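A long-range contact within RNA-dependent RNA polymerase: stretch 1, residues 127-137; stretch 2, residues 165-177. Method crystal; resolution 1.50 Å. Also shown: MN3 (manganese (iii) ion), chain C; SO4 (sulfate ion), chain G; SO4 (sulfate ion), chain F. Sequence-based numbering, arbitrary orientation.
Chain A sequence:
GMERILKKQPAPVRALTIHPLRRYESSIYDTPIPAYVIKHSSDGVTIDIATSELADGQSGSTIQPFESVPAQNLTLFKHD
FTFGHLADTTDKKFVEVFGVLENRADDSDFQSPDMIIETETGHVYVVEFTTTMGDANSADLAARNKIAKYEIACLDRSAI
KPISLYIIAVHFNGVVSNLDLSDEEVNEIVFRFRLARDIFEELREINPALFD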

# COMPACT_ATOMS: atom_id res chain seq x y z
N VAL A 127 -3.76 5.69 3.25
CA VAL A 127 -2.92 5.14 2.19
C VAL A 127 -3.58 3.89 1.64
O VAL A 127 -4.00 3.02 2.41
CB VAL A 127 -1.49 4.83 2.68
CG1 VAL A 127 -0.62 4.39 1.51
CG2 VAL A 127 -0.87 6.04 3.37
N GLU A 128 -3.69 3.79 0.32
CA GLU A 128 -4.28 2.61 -0.30
C GLU A 128 -3.32 2.06 -1.34
O GLU A 128 -2.78 2.83 -2.15
CB GLU A 128 -5.64 2.92 -0.94
CG GLU A 128 -6.26 1.73 -1.65
CD GLU A 128 -6.59 0.56 -0.73
OE1 GLU A 128 -6.73 0.72 0.51
OE2 GLU A 128 -6.73 -0.55 -1.25
N PHE A 129 -3.12 0.74 -1.30
CA PHE A 129 -2.26 0.02 -2.23
C PHE A 129 -3.11 -0.70 -3.27
O PHE A 129 -4.20 -1.18 -2.97
CB PHE A 129 -1.40 -1.04 -1.52
CG PHE A 129 -0.68 -0.58 -0.28
CD1 PHE A 129 0.04 0.60 -0.24
CD2 PHE A 129 -0.68 -1.39 0.85
CE1 PHE A 129 0.72 0.98 0.93
CE2 PHE A 129 -0.01 -1.01 2.01
CZ PHE A 129 0.69 0.17 2.04
N THR A 130 -2.59 -0.83 -4.48
CA THR A 130 -3.31 -1.61 -5.48
C THR A 130 -2.31 -2.08 -6.53
O THR A 130 -1.16 -1.62 -6.57
CB THR A 130 -4.47 -0.79 -6.09
OG1 THR A 130 -5.32 -1.64 -6.88
CG2 THR A 130 -3.95 0.34 -6.95
N THR A 131 -2.72 -3.09 -7.30
CA THR A 131 -1.87 -3.70 -8.32
C THR A 131 -2.63 -3.73 -9.64
O THR A 131 -3.85 -3.56 -9.68
CB THR A 131 -1.47 -5.13 -7.95
OG1 THR A 131 -2.63 -5.97 -8.00
CG2 THR A 131 -0.87 -5.20 -6.55
N THR A 132 -1.90 -3.99 -10.72
CA THR A 132 -2.52 -4.25 -12.01
C THR A 132 -1.63 -5.21 -12.78
O THR A 132 -0.40 -5.14 -12.67
CB THR A 132 -2.75 -2.98 -12.83
OG1 THR A 132 -3.37 -3.33 -14.07
CG2 THR A 132 -1.44 -2.25 -13.12
N MSE A 133 -2.25 -6.09 -13.56
CA MSE A 133 -1.50 -6.96 -14.46
C MSE A 133 -1.29 -6.30 -15.83
O MSE A 133 -0.70 -6.90 -16.72
CB MSE A 133 -2.24 -8.29 -14.62
CG MSE A 133 -2.40 -9.07 -13.32
SE MSE A 133 -0.69 -9.68 -12.63
CE MSE A 133 -0.22 -10.91 -14.08
N GLY A 134 -1.76 -5.07 -15.98
CA GLY A 134 -1.66 -4.32 -17.22
C GLY A 134 -0.47 -3.39 -17.25
O GLY A 134 0.55 -3.61 -16.59
N ASP A 135 -0.59 -2.33 -18.06
CA ASP A 135 0.52 -1.41 -18.27
C ASP A 135 0.36 -0.16 -17.41
O ASP A 135 -0.49 -0.10 -16.52
CB ASP A 135 0.66 -1.08 -19.77
CG ASP A 135 -0.58 -0.41 -20.35
OD1 ASP A 135 -1.49 -0.00 -19.59
OD2 ASP A 135 -0.63 -0.28 -21.59
N ALA A 136 1.18 0.86 -17.68
CA ALA A 136 1.18 2.05 -16.84
C ALA A 136 -0.16 2.77 -16.91
O ALA A 136 -0.64 3.30 -15.89
CB ALA A 136 2.32 2.98 -17.24
N ASN A 137 -0.79 2.82 -18.09
CA ASN A 137 -2.13 3.39 -18.17
C ASN A 137 -3.11 2.60 -17.31
O ASN A 137 -4.00 3.18 -16.68
CB ASN A 137 -2.61 3.42 -19.63
CG ASN A 137 -1.95 4.54 -20.43
OD1 ASN A 137 -1.56 5.57 -19.88
ND2 ASN A 137 -1.82 4.33 -21.74
N LEU A 165 -4.81 11.91 1.32
CA LEU A 165 -5.11 10.61 0.73
C LEU A 165 -4.01 10.24 -0.25
O LEU A 165 -3.79 10.95 -1.24
CB LEU A 165 -6.46 10.62 0.01
CG LEU A 165 -6.85 9.37 -0.79
CD1 LEU A 165 -6.92 8.13 0.09
CD2 LEU A 165 -8.20 9.60 -1.49
N TYR A 166 -3.33 9.11 0.00
CA TYR A 166 -2.21 8.67 -0.82
C TYR A 166 -2.51 7.30 -1.43
O TYR A 166 -3.12 6.45 -0.78
CB TYR A 166 -0.91 8.58 -0.01
CG TYR A 166 -0.29 9.92 0.33
CD1 TYR A 166 0.31 10.70 -0.66
CD2 TYR A 166 -0.33 10.40 1.65
CE1 TYR A 166 0.88 11.92 -0.35
CE2 TYR A 166 0.24 11.62 1.96
CZ TYR A 166 0.83 12.39 0.96
OH TYR A 166 1.40 13.60 1.27
N ILE A 167 -2.05 7.10 -2.66
CA ILE A 167 -2.27 5.87 -3.42
C ILE A 167 -0.93 5.37 -3.93
O ILE A 167 -0.10 6.18 -4.35
CB ILE A 167 -3.20 6.08 -4.63
CG1 ILE A 167 -4.47 6.84 -4.22
CG2 ILE A 167 -3.52 4.76 -5.30
CD1 ILE A 167 -5.42 6.06 -3.33
N ILE A 168 -0.72 4.05 -3.90
CA ILE A 168 0.37 3.42 -4.64
C ILE A 168 -0.23 2.33 -5.53
O ILE A 168 -0.80 1.36 -5.01
CB ILE A 168 1.45 2.80 -3.72
CG1 ILE A 168 1.89 3.79 -2.64
CG2 ILE A 168 2.64 2.35 -4.54
CD1 ILE A 168 2.87 3.19 -1.63
N ALA A 169 -0.08 2.48 -6.85
CA ALA A 169 -0.53 1.48 -7.82
C ALA A 169 0.68 0.91 -8.56
O ALA A 169 1.40 1.66 -9.24
CB ALA A 169 -1.50 2.10 -8.83
N VAL A 170 0.92 -0.41 -8.43
CA VAL A 170 2.10 -1.03 -9.04
C VAL A 170 1.71 -1.74 -10.33
O VAL A 170 0.62 -2.31 -10.44
CB VAL A 170 2.78 -2.01 -8.05
CG1 VAL A 170 1.87 -3.16 -7.72
CG2 VAL A 170 4.11 -2.50 -8.63
N HIS A 171 2.59 -1.67 -11.32
CA HIS A 171 2.53 -2.50 -12.51
C HIS A 171 3.92 -3.11 -12.75
O HIS A 171 4.87 -2.82 -12.02
CB HIS A 171 2.01 -1.71 -13.73
CG HIS A 171 2.86 -0.53 -14.09
ND1 HIS A 171 3.79 -0.57 -15.11
CD2 HIS A 171 2.90 0.73 -13.59
CE1 HIS A 171 4.38 0.60 -15.22
NE2 HIS A 171 3.86 1.41 -14.30
N PHE A 172 4.03 -3.96 -13.77
CA PHE A 172 5.27 -4.71 -13.96
C PHE A 172 6.47 -3.80 -14.17
O PHE A 172 7.60 -4.17 -13.81
CB PHE A 172 5.11 -5.66 -15.15
CG PHE A 172 6.24 -6.66 -15.27
CD1 PHE A 172 6.17 -7.88 -14.61
CD2 PHE A 172 7.37 -6.37 -16.03
CE1 PHE A 172 7.20 -8.80 -14.71
CE2 PHE A 172 8.41 -7.29 -16.13
CZ PHE A 172 8.33 -8.50 -15.46
N ASN A 173 6.27 -2.60 -14.71
CA ASN A 173 7.38 -1.71 -15.05
C ASN A 173 7.37 -0.40 -14.27
O ASN A 173 8.05 0.54 -14.67
CB ASN A 173 7.38 -1.43 -16.55
CG ASN A 173 7.73 -2.65 -17.37
OD1 ASN A 173 8.76 -3.28 -17.16
ND2 ASN A 173 6.85 -3.01 -18.30
N GLY A 174 6.63 -0.30 -13.17
CA GLY A 174 6.71 0.95 -12.44
C GLY A 174 5.58 1.09 -11.44
O GLY A 174 4.92 0.12 -11.09
N VAL A 175 5.37 2.33 -11.01
CA VAL A 175 4.42 2.68 -9.97
C VAL A 175 3.76 3.99 -10.35
O VAL A 175 4.42 4.90 -10.85
CB VAL A 175 5.15 2.82 -8.61
CG1 VAL A 175 4.29 3.53 -7.59
CG2 VAL A 175 5.58 1.45 -8.08
N VAL A 176 2.45 4.09 -10.12
CA VAL A 176 1.74 5.37 -10.13
C VAL A 176 1.39 5.70 -8.69
O VAL A 176 0.71 4.92 -8.02
CB VAL A 176 0.49 5.32 -11.01
CG1 VAL A 176 -0.24 6.66 -10.96
CG2 VAL A 176 0.88 4.98 -12.45
N SER A 177 1.87 6.85 -8.21
CA SER A 177 1.68 7.19 -6.80
C SER A 177 1.74 8.70 -6.65
O SER A 177 2.44 9.39 -7.40
CB SER A 177 2.75 6.55 -5.91
OG SER A 177 2.50 6.83 -4.53
MN MN3 C . -5.28 -2.26 -1.29
S SO4 G . -5.67 -5.17 -5.90
O1 SO4 G . -4.27 -5.55 -5.79
O2 SO4 G . -6.46 -6.09 -5.09
O3 SO4 G . -5.90 -3.80 -5.43
O4 SO4 G . -6.08 -5.27 -7.29
S SO4 F . 4.45 0.37 -20.02
O1 SO4 F . 4.48 -0.84 -19.19
O2 SO4 F . 5.62 1.20 -19.70
O3 SO4 F . 3.24 1.12 -19.74
O4 SO4 F . 4.48 -0.02 -21.42
O HOH W 1 1.59 -5.19 -14.61
O HOH W 2 -6.85 -3.73 -0.30
O HOH W 3 -6.69 -3.22 -2.92

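What pairs the two strands? Residues 127-131 and 165-171 run parallel, their axes 4.7 Å apart at closest approach, and a ladder of backbone hydrogen bonds joins them. Glu128 and Thr130 turn both their N and O toward the neighbouring strand: Glu128 N donates to Tyr166 O (2.9 Å), Ile168 N to Glu128 O (3.0 Å), Thr130 N to Ile168 O (2.9 Å) and Val170 N to Thr130 O (3.0 Å). Thr132 N to Val170 O (3.0 Å) closes the ladder with a weak bond, bent to 132°. Several carbonyls also receive a CA-H contact, as Phe129 CA to Ile168 O (3.4 Å) illustrates.

Where do the side chains go? Val127, Phe129 and Thr131 share one face of the sheet with Tyr166, Ile168 and Val170. There Phe129 CE1 lies 4.0 Å from Ile168 CD1, and the methyl Thr131 CG2 packs 3.6 Å from Val170 CG1. Glu128, Thr130, Ile167 and Ala169 occupy the other face. The methyl of Ala169, CB, sits 3.6 Å from Thr130 CG2, while Glu128 applies its aliphatic CB to Ile167 CD1 (4.0 Å) and leads its carboxylate away. Together the stretches bury 677 Å².

What satisfies the polar atoms of the first strand? Glu128 OE2 (2.2 Å) and Phe129 O (2.3 Å) both bind the manganese ion, and the shared metal accounts for the 3.1 Å between Glu128 OE2 and Phe129 O, which are not hydrogen-bonded; Glu128 OE1 is satisfied elsewhere in the structure. Thr130 OG1 donates to O3 of the chain G sulfate (2.7 Å) and Thr131 OG1 to its O1 (2.8 Å). Threonine thus serves twice here, offering a methyl to the partner strand and a hydroxyl to the anion.

How is the contact finished beyond the strands? Thr132 CG2 meets His171 CB at 3.5 Å, while Thr132 OG1 accepts from Gly134 N (3.0 Å). Water 1 bridges the loops, donating to Thr132 O (2.8 Å) and Gly134 O (2.7 Å) and accepting from Phe172 N (2.9 Å). At the helix start, Ala136 CA lies over the His171 ring face, 3.8 Å from the ring centroid, in a CH-pi contact. Ala136 N donates to O3 of the chain F sulfate (2.9 Å), whose O1 takes a weak bond from Asn173 ND2 (3.3 Å), so this anion also links the stretches. The turn from His171 to Gly174 is type I, and the backbone angles of Gly174 themselves call for glycine.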